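Local coordinates for protein uncharacterized HTH-type transcriptional regulator YydK (Bacillus subtilis subsp. subtilis, PDB 3BWG) that probably binds DNA and regulates transcription as a member of the GntR family, with a winged helix-turn-helix domain joined to a UTRA domain, at the interface of chains A and B. Sequence-based numbering; all coordinates share one arbitrary frame. Chains: chain A/B, Uncharacterized HTH-type transcriptional regulator yydK.

Contact 1: the interface of chains A and B. Residues chain A 80, 180, 230-232; chain B 80-81, 178-180.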
ATOM      1  N   LEU A  80      -4.607  -4.391  -4.277  1.00 33.69           N
ATOM      2  CA  LEU A  80      -3.920  -4.985  -3.114  1.00 34.13           C
ATOM      3  C   LEU A  80      -4.702  -4.714  -1.808  1.00 34.65           C
ATOM      4  O   LEU A  80      -4.896  -5.607  -0.973  1.00 33.53           O
ATOM      5  CB  LEU A  80      -2.492  -4.435  -3.043  1.00 33.56           C
ATOM      6  CG  LEU A  80      -1.479  -5.087  -2.079  1.00 34.78           C
ATOM      7  CD1 LEU A  80      -1.144  -6.526  -2.494  1.00 34.78           C
ATOM      8  CD2 LEU A  80      -0.222  -4.237  -1.944  1.00 33.13           C
ATOM      9  N   LEU A 180       4.431  -8.526   2.932  1.00 35.97           N
ATOM     10  CA  LEU A 180       4.470  -9.165   1.654  1.00 36.35           C
ATOM     11  C   LEU A 180       5.860  -9.776   1.511  1.00 37.77           C
ATOM     12  O   LEU A 180       6.871  -9.084   1.743  1.00 35.86           O
ATOM     13  CB  LEU A 180       4.286  -8.138   0.561  1.00 36.63           C
ATOM     14  CG  LEU A 180       2.924  -7.516   0.178  1.00 39.13           C
ATOM     15  CD1 LEU A 180       2.476  -6.444   1.138  1.00 38.97           C
ATOM     16  CD2 LEU A 180       3.086  -6.897  -1.201  1.00 37.77           C
ATOM     17  N   PHE A 230      -1.260  -7.162  -9.017  1.00 36.63           N
ATOM     18  CA  PHE A 230      -1.869  -6.262  -8.044  1.00 37.80           C
ATOM     19  C   PHE A 230      -1.578  -4.826  -8.356  1.00 37.56           C
ATOM     20  O   PHE A 230      -0.602  -4.534  -9.007  1.00 38.84           O
ATOM     21  CB  PHE A 230      -1.371  -6.611  -6.628  1.00 38.17           C
ATOM     22  CG  PHE A 230      -1.646  -8.039  -6.260  1.00 37.56           C
ATOM     23  CD1 PHE A 230      -2.874  -8.394  -5.682  1.00 37.61           C
ATOM     24  CD2 PHE A 230      -0.708  -9.041  -6.578  1.00 35.34           C
ATOM     25  CE1 PHE A 230      -3.146  -9.760  -5.392  1.00 39.85           C
ATOM     26  CE2 PHE A 230      -0.954 -10.399  -6.297  1.00 36.59           C
ATOM     27  CZ  PHE A 230      -2.165 -10.766  -5.698  1.00 38.81           C
ATOM     28  N   VAL A 231      -2.477  -3.935  -7.953  1.00 37.92           N
ATOM     29  CA  VAL A 231      -2.238  -2.529  -8.042  1.00 37.38           C
ATOM     30  C   VAL A 231      -2.402  -1.959  -6.648  1.00 38.40           C
ATOM     31  O   VAL A 231      -3.260  -2.367  -5.882  1.00 36.57           O
ATOM     32  CB  VAL A 231      -3.112  -1.782  -9.111  1.00 38.81           C
ATOM     33  CG1 VAL A 231      -4.649  -2.186  -9.054  1.00 38.28           C
ATOM     34  CG2 VAL A 231      -2.927  -0.255  -9.017  1.00 37.46           C
ATOM     35  N   VAL A 232      -1.526  -1.036  -6.311  1.00 41.34           N
ATOM     36  CA  VAL A 232      -1.667  -0.254  -5.081  1.00 42.31           C
ATOM     37  C   VAL A 232      -1.354   1.187  -5.429  1.00 43.11           C
ATOM     38  O   VAL A 232      -0.561   1.471  -6.343  1.00 42.04           O
ATOM     39  CB  VAL A 232      -0.845  -0.862  -3.884  1.00 44.26           C
ATOM     40  CG1 VAL A 232       0.579  -1.044  -4.240  1.00 42.96           C
ATOM     41  CG2 VAL A 232      -1.005  -0.006  -2.573  1.00 45.10           C
TER
ATOM     42  N   LEU B  80       6.522  -0.311   1.161  1.00 26.57           N
ATOM     43  CA  LEU B  80       6.235  -0.456  -0.257  1.00 27.60           C
ATOM     44  C   LEU B  80       5.912   0.905  -0.890  1.00 28.29           C
ATOM     45  O   LEU B  80       6.374   1.204  -1.998  1.00 28.62           O
ATOM     46  CB  LEU B  80       5.090  -1.446  -0.435  1.00 28.81           C
ATOM     47  CG  LEU B  80       4.628  -1.800  -1.848  1.00 30.31           C
ATOM     48  CD1 LEU B  80       5.638  -2.610  -2.634  1.00 29.03           C
ATOM     49  CD2 LEU B  80       3.323  -2.525  -1.704  1.00 31.57           C
ATOM     50  N   LEU B  81       5.149   1.740  -0.178  1.00 29.05           N
ATOM     51  CA  LEU B  81       4.799   3.078  -0.636  1.00 31.77           C
ATOM     52  C   LEU B  81       5.799   4.110  -0.094  1.00 34.63           C
ATOM     53  O   LEU B  81       6.021   4.181   1.109  1.00 34.28           O
ATOM     54  CB  LEU B  81       3.333   3.439  -0.232  1.00 32.77           C
ATOM     55  CG  LEU B  81       2.228   2.439  -0.698  1.00 35.03           C
ATOM     56  CD1 LEU B  81       0.816   2.874  -0.296  1.00 32.83           C
ATOM     57  CD2 LEU B  81       2.260   2.186  -2.222  1.00 33.86           C
ATOM     58  N   LEU B 178       1.510   1.670  -8.335  1.00 38.13           N
ATOM     59  CA  LEU B 178       2.414   0.498  -8.406  1.00 37.99           C
ATOM     60  C   LEU B 178       1.661  -0.727  -8.874  1.00 39.69           C
ATOM     61  O   LEU B 178       0.542  -0.974  -8.385  1.00 40.12           O
ATOM     62  CB  LEU B 178       3.079   0.189  -7.051  1.00 38.96           C
ATOM     63  CG  LEU B 178       4.258   1.017  -6.527  1.00 40.83           C
ATOM     64  CD1 LEU B 178       3.878   2.540  -6.449  1.00 39.78           C
ATOM     65  CD2 LEU B 178       4.797   0.524  -5.177  1.00 39.78           C
ATOM     66  N   PHE B 179       2.262  -1.436  -9.846  1.00 36.82           N
ATOM     67  CA  PHE B 179       1.799  -2.673 -10.435  1.00 36.56           C
ATOM     68  C   PHE B 179       2.789  -3.782 -10.070  1.00 38.57           C
ATOM     69  O   PHE B 179       4.000  -3.660 -10.333  1.00 37.54           O
ATOM     70  CB  PHE B 179       1.620  -2.502 -11.953  1.00 36.41           C
ATOM     71  CG  PHE B 179       0.681  -1.343 -12.301  1.00 35.99           C
ATOM     72  CD1 PHE B 179      -0.685  -1.509 -12.208  1.00 36.74           C
ATOM     73  CD2 PHE B 179       1.185  -0.086 -12.634  1.00 34.82           C
ATOM     74  CE1 PHE B 179      -1.569  -0.439 -12.490  1.00 36.12           C
ATOM     75  CE2 PHE B 179       0.355   0.988 -12.895  1.00 34.92           C
ATOM     76  CZ  PHE B 179      -1.041   0.807 -12.839  1.00 37.19           C
ATOM     77  N   LEU B 180       2.281  -4.790  -9.362  1.00 39.28           N
ATOM     78  CA  LEU B 180       3.090  -5.875  -8.769  1.00 40.64           C
ATOM     79  C   LEU B 180       2.840  -7.198  -9.458  1.00 40.97           C
ATOM     80  O   LEU B 180       1.693  -7.581  -9.672  1.00 38.65           O
ATOM     81  CB  LEU B 180       2.779  -6.017  -7.271  1.00 41.35           C
ATOM     82  CG  LEU B 180       3.371  -5.036  -6.251  1.00 41.21           C
ATOM     83  CD1 LEU B 180       2.746  -3.647  -6.288  1.00 43.79           C
ATOM     84  CD2 LEU B 180       3.190  -5.601  -4.878  1.00 41.71           C
TER

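Contact 2: the interface of chains A and B. Residues chain A 72, 74, 77, 230-231; chain B 114, 179, 181, 205, 207.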
ATOM      1  N   HIS A  72      -5.901   4.767 -13.201  1.00 41.00           N
ATOM      2  CA  HIS A  72      -4.837   4.153 -13.999  1.00 41.16           C
ATOM      3  C   HIS A  72      -5.443   3.423 -15.192  1.00 41.54           C
ATOM      4  O   HIS A  72      -6.616   3.024 -15.166  1.00 42.62           O
ATOM      5  CB  HIS A  72      -3.963   3.212 -13.164  1.00 40.62           C
ATOM      6  CG  HIS A  72      -4.681   1.994 -12.703  1.00 39.24           C
ATOM      7  ND1 HIS A  72      -5.306   1.925 -11.476  1.00 39.14           N
ATOM      8  CD2 HIS A  72      -4.920   0.818 -13.319  1.00 38.59           C
ATOM      9  CE1 HIS A  72      -5.904   0.756 -11.353  1.00 38.02           C
ATOM     10  NE2 HIS A  72      -5.670   0.058 -12.451  1.00 40.11           N
ATOM     11  N   ARG A  74      -4.581   0.479 -16.770  1.00 39.10           N
ATOM     12  CA  ARG A  74      -4.340  -0.973 -16.959  1.00 37.05           C
ATOM     13  C   ARG A  74      -5.540  -1.842 -16.605  1.00 36.40           C
ATOM     14  O   ARG A  74      -6.333  -1.462 -15.768  1.00 36.71           O
ATOM     15  CB  ARG A  74      -3.136  -1.439 -16.135  1.00 35.52           C
ATOM     16  CG  ARG A  74      -1.933  -0.547 -16.266  1.00 35.19           C
ATOM     17  CD  ARG A  74      -0.679  -1.323 -15.892  1.00 34.75           C
ATOM     18  NE  ARG A  74       0.526  -0.577 -16.200  1.00 32.96           N
ATOM     19  CZ  ARG A  74       1.740  -1.096 -16.123  1.00 32.35           C
ATOM     20  NH1 ARG A  74       1.899  -2.353 -15.736  1.00 30.15           N
ATOM     21  NH2 ARG A  74       2.787  -0.345 -16.424  1.00 31.38           N
ATOM     22  N   TYR A  77      -5.853  -6.200 -13.023  1.00 32.73           N
ATOM     23  CA  TYR A  77      -5.106  -6.072 -11.765  1.00 33.19           C
ATOM     24  C   TYR A  77      -6.050  -6.096 -10.580  1.00 32.97           C
ATOM     25  O   TYR A  77      -7.106  -5.473 -10.621  1.00 32.78           O
ATOM     26  CB  TYR A  77      -4.267  -4.792 -11.740  1.00 32.86           C
ATOM     27  CG  TYR A  77      -3.043  -4.820 -12.618  1.00 31.96           C
ATOM     28  CD1 TYR A  77      -1.831  -5.259 -12.119  1.00 32.64           C
ATOM     29  CD2 TYR A  77      -3.097  -4.388 -13.952  1.00 32.80           C
ATOM     30  CE1 TYR A  77      -0.709  -5.295 -12.903  1.00 31.28           C
ATOM     31  CE2 TYR A  77      -1.943  -4.405 -14.751  1.00 32.01           C
ATOM     32  CZ  TYR A  77      -0.766  -4.861 -14.197  1.00 30.65           C
ATOM     33  OH  TYR A  77       0.376  -4.943 -14.926  1.00 31.85           O
ATOM     34  N   PHE A 230      -1.260  -7.162  -9.017  1.00 36.63           N
ATOM     35  CA  PHE A 230      -1.869  -6.262  -8.044  1.00 37.80           C
ATOM     36  C   PHE A 230      -1.578  -4.826  -8.356  1.00 37.56           C
ATOM     37  O   PHE A 230      -0.602  -4.534  -9.007  1.00 38.84           O
ATOM     38  CB  PHE A 230      -1.371  -6.611  -6.628  1.00 38.17           C
ATOM     39  CG  PHE A 230      -1.646  -8.039  -6.260  1.00 37.56           C
ATOM     40  CD1 PHE A 230      -2.874  -8.394  -5.682  1.00 37.61           C
ATOM     41  CD2 PHE A 230      -0.708  -9.041  -6.578  1.00 35.34           C
ATOM     42  CE1 PHE A 230      -3.146  -9.760  -5.392  1.00 39.85           C
ATOM     43  CE2 PHE A 230      -0.954 -10.399  -6.297  1.00 36.59           C
ATOM     44  CZ  PHE A 230      -2.165 -10.766  -5.698  1.00 38.81           C
ATOM     45  N   VAL A 231      -2.477  -3.935  -7.953  1.00 37.92           N
ATOM     46  CA  VAL A 231      -2.238  -2.529  -8.042  1.00 37.38           C
ATOM     47  C   VAL A 231      -2.402  -1.959  -6.648  1.00 38.40           C
ATOM     48  O   VAL A 231      -3.260  -2.367  -5.882  1.00 36.57           O
ATOM     49  CB  VAL A 231      -3.112  -1.782  -9.111  1.00 38.81           C
ATOM     50  CG1 VAL A 231      -4.649  -2.186  -9.054  1.00 38.28           C
ATOM     51  CG2 VAL A 231      -2.927  -0.255  -9.017  1.00 37.46           C
TER
ATOM     52  N   ASN B 114       3.535   5.014 -20.316  1.00 39.17           N
ATOM     53  CA  ASN B 114       3.479   5.245 -18.858  1.00 40.65           C
ATOM     54  C   ASN B 114       3.859   6.687 -18.399  1.00 40.38           C
ATOM     55  O   ASN B 114       3.345   7.194 -17.422  1.00 40.21           O
ATOM     56  CB  ASN B 114       4.289   4.196 -18.111  1.00 40.19           C
ATOM     57  CG  ASN B 114       3.669   2.826 -18.194  1.00 42.11           C
ATOM     58  OD1 ASN B 114       2.885   2.441 -17.337  1.00 43.34           O
ATOM     59  ND2 ASN B 114       4.004   2.085 -19.234  1.00 42.50           N
ATOM     60  N   PHE B 179       2.262  -1.436  -9.846  1.00 36.82           N
ATOM     61  CA  PHE B 179       1.799  -2.673 -10.435  1.00 36.56           C
ATOM     62  C   PHE B 179       2.789  -3.782 -10.070  1.00 38.57           C
ATOM     63  O   PHE B 179       4.000  -3.660 -10.333  1.00 37.54           O
ATOM     64  CB  PHE B 179       1.620  -2.502 -11.953  1.00 36.41           C
ATOM     65  CG  PHE B 179       0.681  -1.343 -12.301  1.00 35.99           C
ATOM     66  CD1 PHE B 179      -0.685  -1.509 -12.208  1.00 36.74           C
ATOM     67  CD2 PHE B 179       1.185  -0.086 -12.634  1.00 34.82           C
ATOM     68  CE1 PHE B 179      -1.569  -0.439 -12.490  1.00 36.12           C
ATOM     69  CE2 PHE B 179       0.355   0.988 -12.895  1.00 34.92           C
ATOM     70  CZ  PHE B 179      -1.041   0.807 -12.839  1.00 37.19           C
ATOM     71  N   HIS B 181       3.927  -7.891  -9.796  1.00 41.77           N
ATOM     72  CA  HIS B 181       3.894  -9.159 -10.503  1.00 43.79           C
ATOM     73  C   HIS B 181       4.867 -10.079  -9.774  1.00 42.22           C
ATOM     74  O   HIS B 181       5.881  -9.627  -9.259  1.00 42.58           O
ATOM     75  CB  HIS B 181       4.308  -9.007 -11.992  1.00 44.79           C
ATOM     76  CG  HIS B 181       3.631  -7.871 -12.714  1.00 45.59           C
ATOM     77  ND1 HIS B 181       4.155  -6.590 -12.739  1.00 46.71           N
ATOM     78  CD2 HIS B 181       2.500  -7.824 -13.466  1.00 45.92           C
ATOM     79  CE1 HIS B 181       3.358  -5.795 -13.441  1.00 45.55           C
ATOM     80  NE2 HIS B 181       2.341  -6.515 -13.883  1.00 46.47           N
ATOM     81  N   GLU B 205       6.308  -2.381 -11.432  1.00 41.97           N
ATOM     82  CA  GLU B 205       6.291  -1.158 -12.228  1.00 43.05           C
ATOM     83  C   GLU B 205       5.613  -0.021 -11.513  1.00 43.52           C
ATOM     84  O   GLU B 205       4.456  -0.162 -11.049  1.00 42.84           O
ATOM     85  CB  GLU B 205       5.596  -1.388 -13.555  1.00 44.81           C
ATOM     86  CG  GLU B 205       6.298  -2.411 -14.399  1.00 47.17           C
ATOM     87  CD  GLU B 205       5.373  -2.931 -15.459  1.00 52.13           C
ATOM     88  OE1 GLU B 205       4.576  -3.854 -15.182  1.00 53.59           O
ATOM     89  OE2 GLU B 205       5.386  -2.366 -16.564  1.00 54.32           O
ATOM     90  N   ILE B 207       4.588   4.222 -11.490  1.00 40.33           N
ATOM     91  CA  ILE B 207       4.483   5.532 -12.189  1.00 41.27           C
ATOM     92  C   ILE B 207       4.346   6.589 -11.107  1.00 40.23           C
ATOM     93  O   ILE B 207       3.388   6.546 -10.319  1.00 41.03           O
ATOM     94  CB  ILE B 207       3.312   5.609 -13.186  1.00 42.08           C
ATOM     95  CG1 ILE B 207       3.433   4.550 -14.264  1.00 43.05           C
ATOM     96  CG2 ILE B 207       3.281   6.937 -13.911  1.00 41.92           C
ATOM     97  CD1 ILE B 207       2.941   3.201 -13.854  1.00 44.22           C
TER
HETATM   98  O   HOH W   1       0.205   2.329 -17.085  1.00 42.52           O

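Contact 1: the interface of chains A and B
A:Val232 and B:Leu178 pair edge to edge where strand 230-234 of chain A runs antiparallel to strand 173-184 of chain B, extending a UTRA-domain sheet of this GntR-family regulator across the chain boundary. Backbone hydrogen bonds join the strands. A:Val232 gives its N to the carbonyl O of B:Leu178 at 2.9 Å and takes the N of B:Leu178 on its own O. Two residues along, A:Phe230 and B:Leu180 exchange the same pair of bonds; the A:Phe230 N to B:Leu180 O bond, at 3.1 Å, is slightly longer.

Between these pairs A:Val231 points to the opposite side of the sheet, where its CB and CG2 lie alongside the ring of B:Phe179, CG2 coming 3.7 Å from CE1.

From its CB, the A:Val232 side chain sends two methyls to different partners. CG1 sits between the backbone N and the carbonyl carbon (chi1 54°), the crowded position, and from there touches B:Leu178 CB beside it and the CD2 methyl of B:Leu80, which is 4.0 Å away. CG2 meets B:Leu81 tip to tip, 3.9 Å from its CD2. An alanine here would probably open a gap among these leucines, leaving B:Leu80 and B:Leu81 without the methyls they pack on.

Toward the two-fold axis the leucines meet their own copies. A:Leu80 and B:Leu80 come head on, their CD2 methyls 3.9 Å apart; each has CG anti to the backbone N (chi1 -169° in A:Leu80), which directs the branched end at its twin. A:Leu180 and B:Leu180 cross at about a right angle, again CD2 on CD2, while B:Leu180 CD1 is turned to CG1 of A:Val232.

Contact 2: the interface of chains A and B
The ring of B:Phe179 carries A:Arg74 on one face: the arginine CD lies over the centre, 3.5 Å from the ring centroid, and the guanidinium stacks with its plane 4° from that of the ring. At the rim, A:His72 CB and B:Ile207 CD1 lie in the ring plane, and the imidazole of A:His72 packs edge-to-face with it. B:Phe179 in turn puts CD1 over the centre of the A:Tyr77 ring, 3.7 Å above its plane.

The guanidinium edge faces polar groups. A:Arg74 NH1 forms a salt bridge with B:Glu205 OE1 at 3.1 Å, meeting that oxygen from above the carboxylate plane. A weak bond runs from NH2 to OE2 of the same glutamate. Because the carboxylate is turned 64° from the guanidinium, the two do not form a flat, side-by-side pair. A:Arg74 NH2 also donates to the amide oxygen B:Asn114 OD1 at 2.9 Å. NH1 donates to the hydroxyl OH of A:Tyr77 within its own chain. The extended chain (chi3 171°) carries the guanidinium along the face of the phenyl ring to these acceptors; the stack and the edge bonds together probably hold its rotation.

A:Tyr77 OH also lies in the plane of the B:His181 imidazole, hydrogen-bonded to NE2 at 2.7 Å with the donor not settled. The nearby arginine and glutamate would probably pull the ionisation of this imidazole in opposite directions, and its charge is not seen. Water 1 sits in the guanidinium plane, hydrogen-bonded to A:Arg74 NE and, at 2.7 Å, to B:Asn114 OD1, the same oxygen that takes NH2.

Contact 1 and contact 2 adjoin, the centres of their C-alpha atoms about 7 Å apart, and share A:Phe230, A:Val231 and B:Phe179. Strands 230-234 of chain A and 173-184 of chain B supply both: alternate side chains turn to opposite sides of the joined sheet, toward the apolar two-fold region in contact 1 and toward the polar cluster in contact 2. Contact 2 adds A:His72, A:Arg74 and A:Tyr77. Two-fold symmetry repeats both patches, a pattern consistent with a dimer, the usual form of GntR regulators.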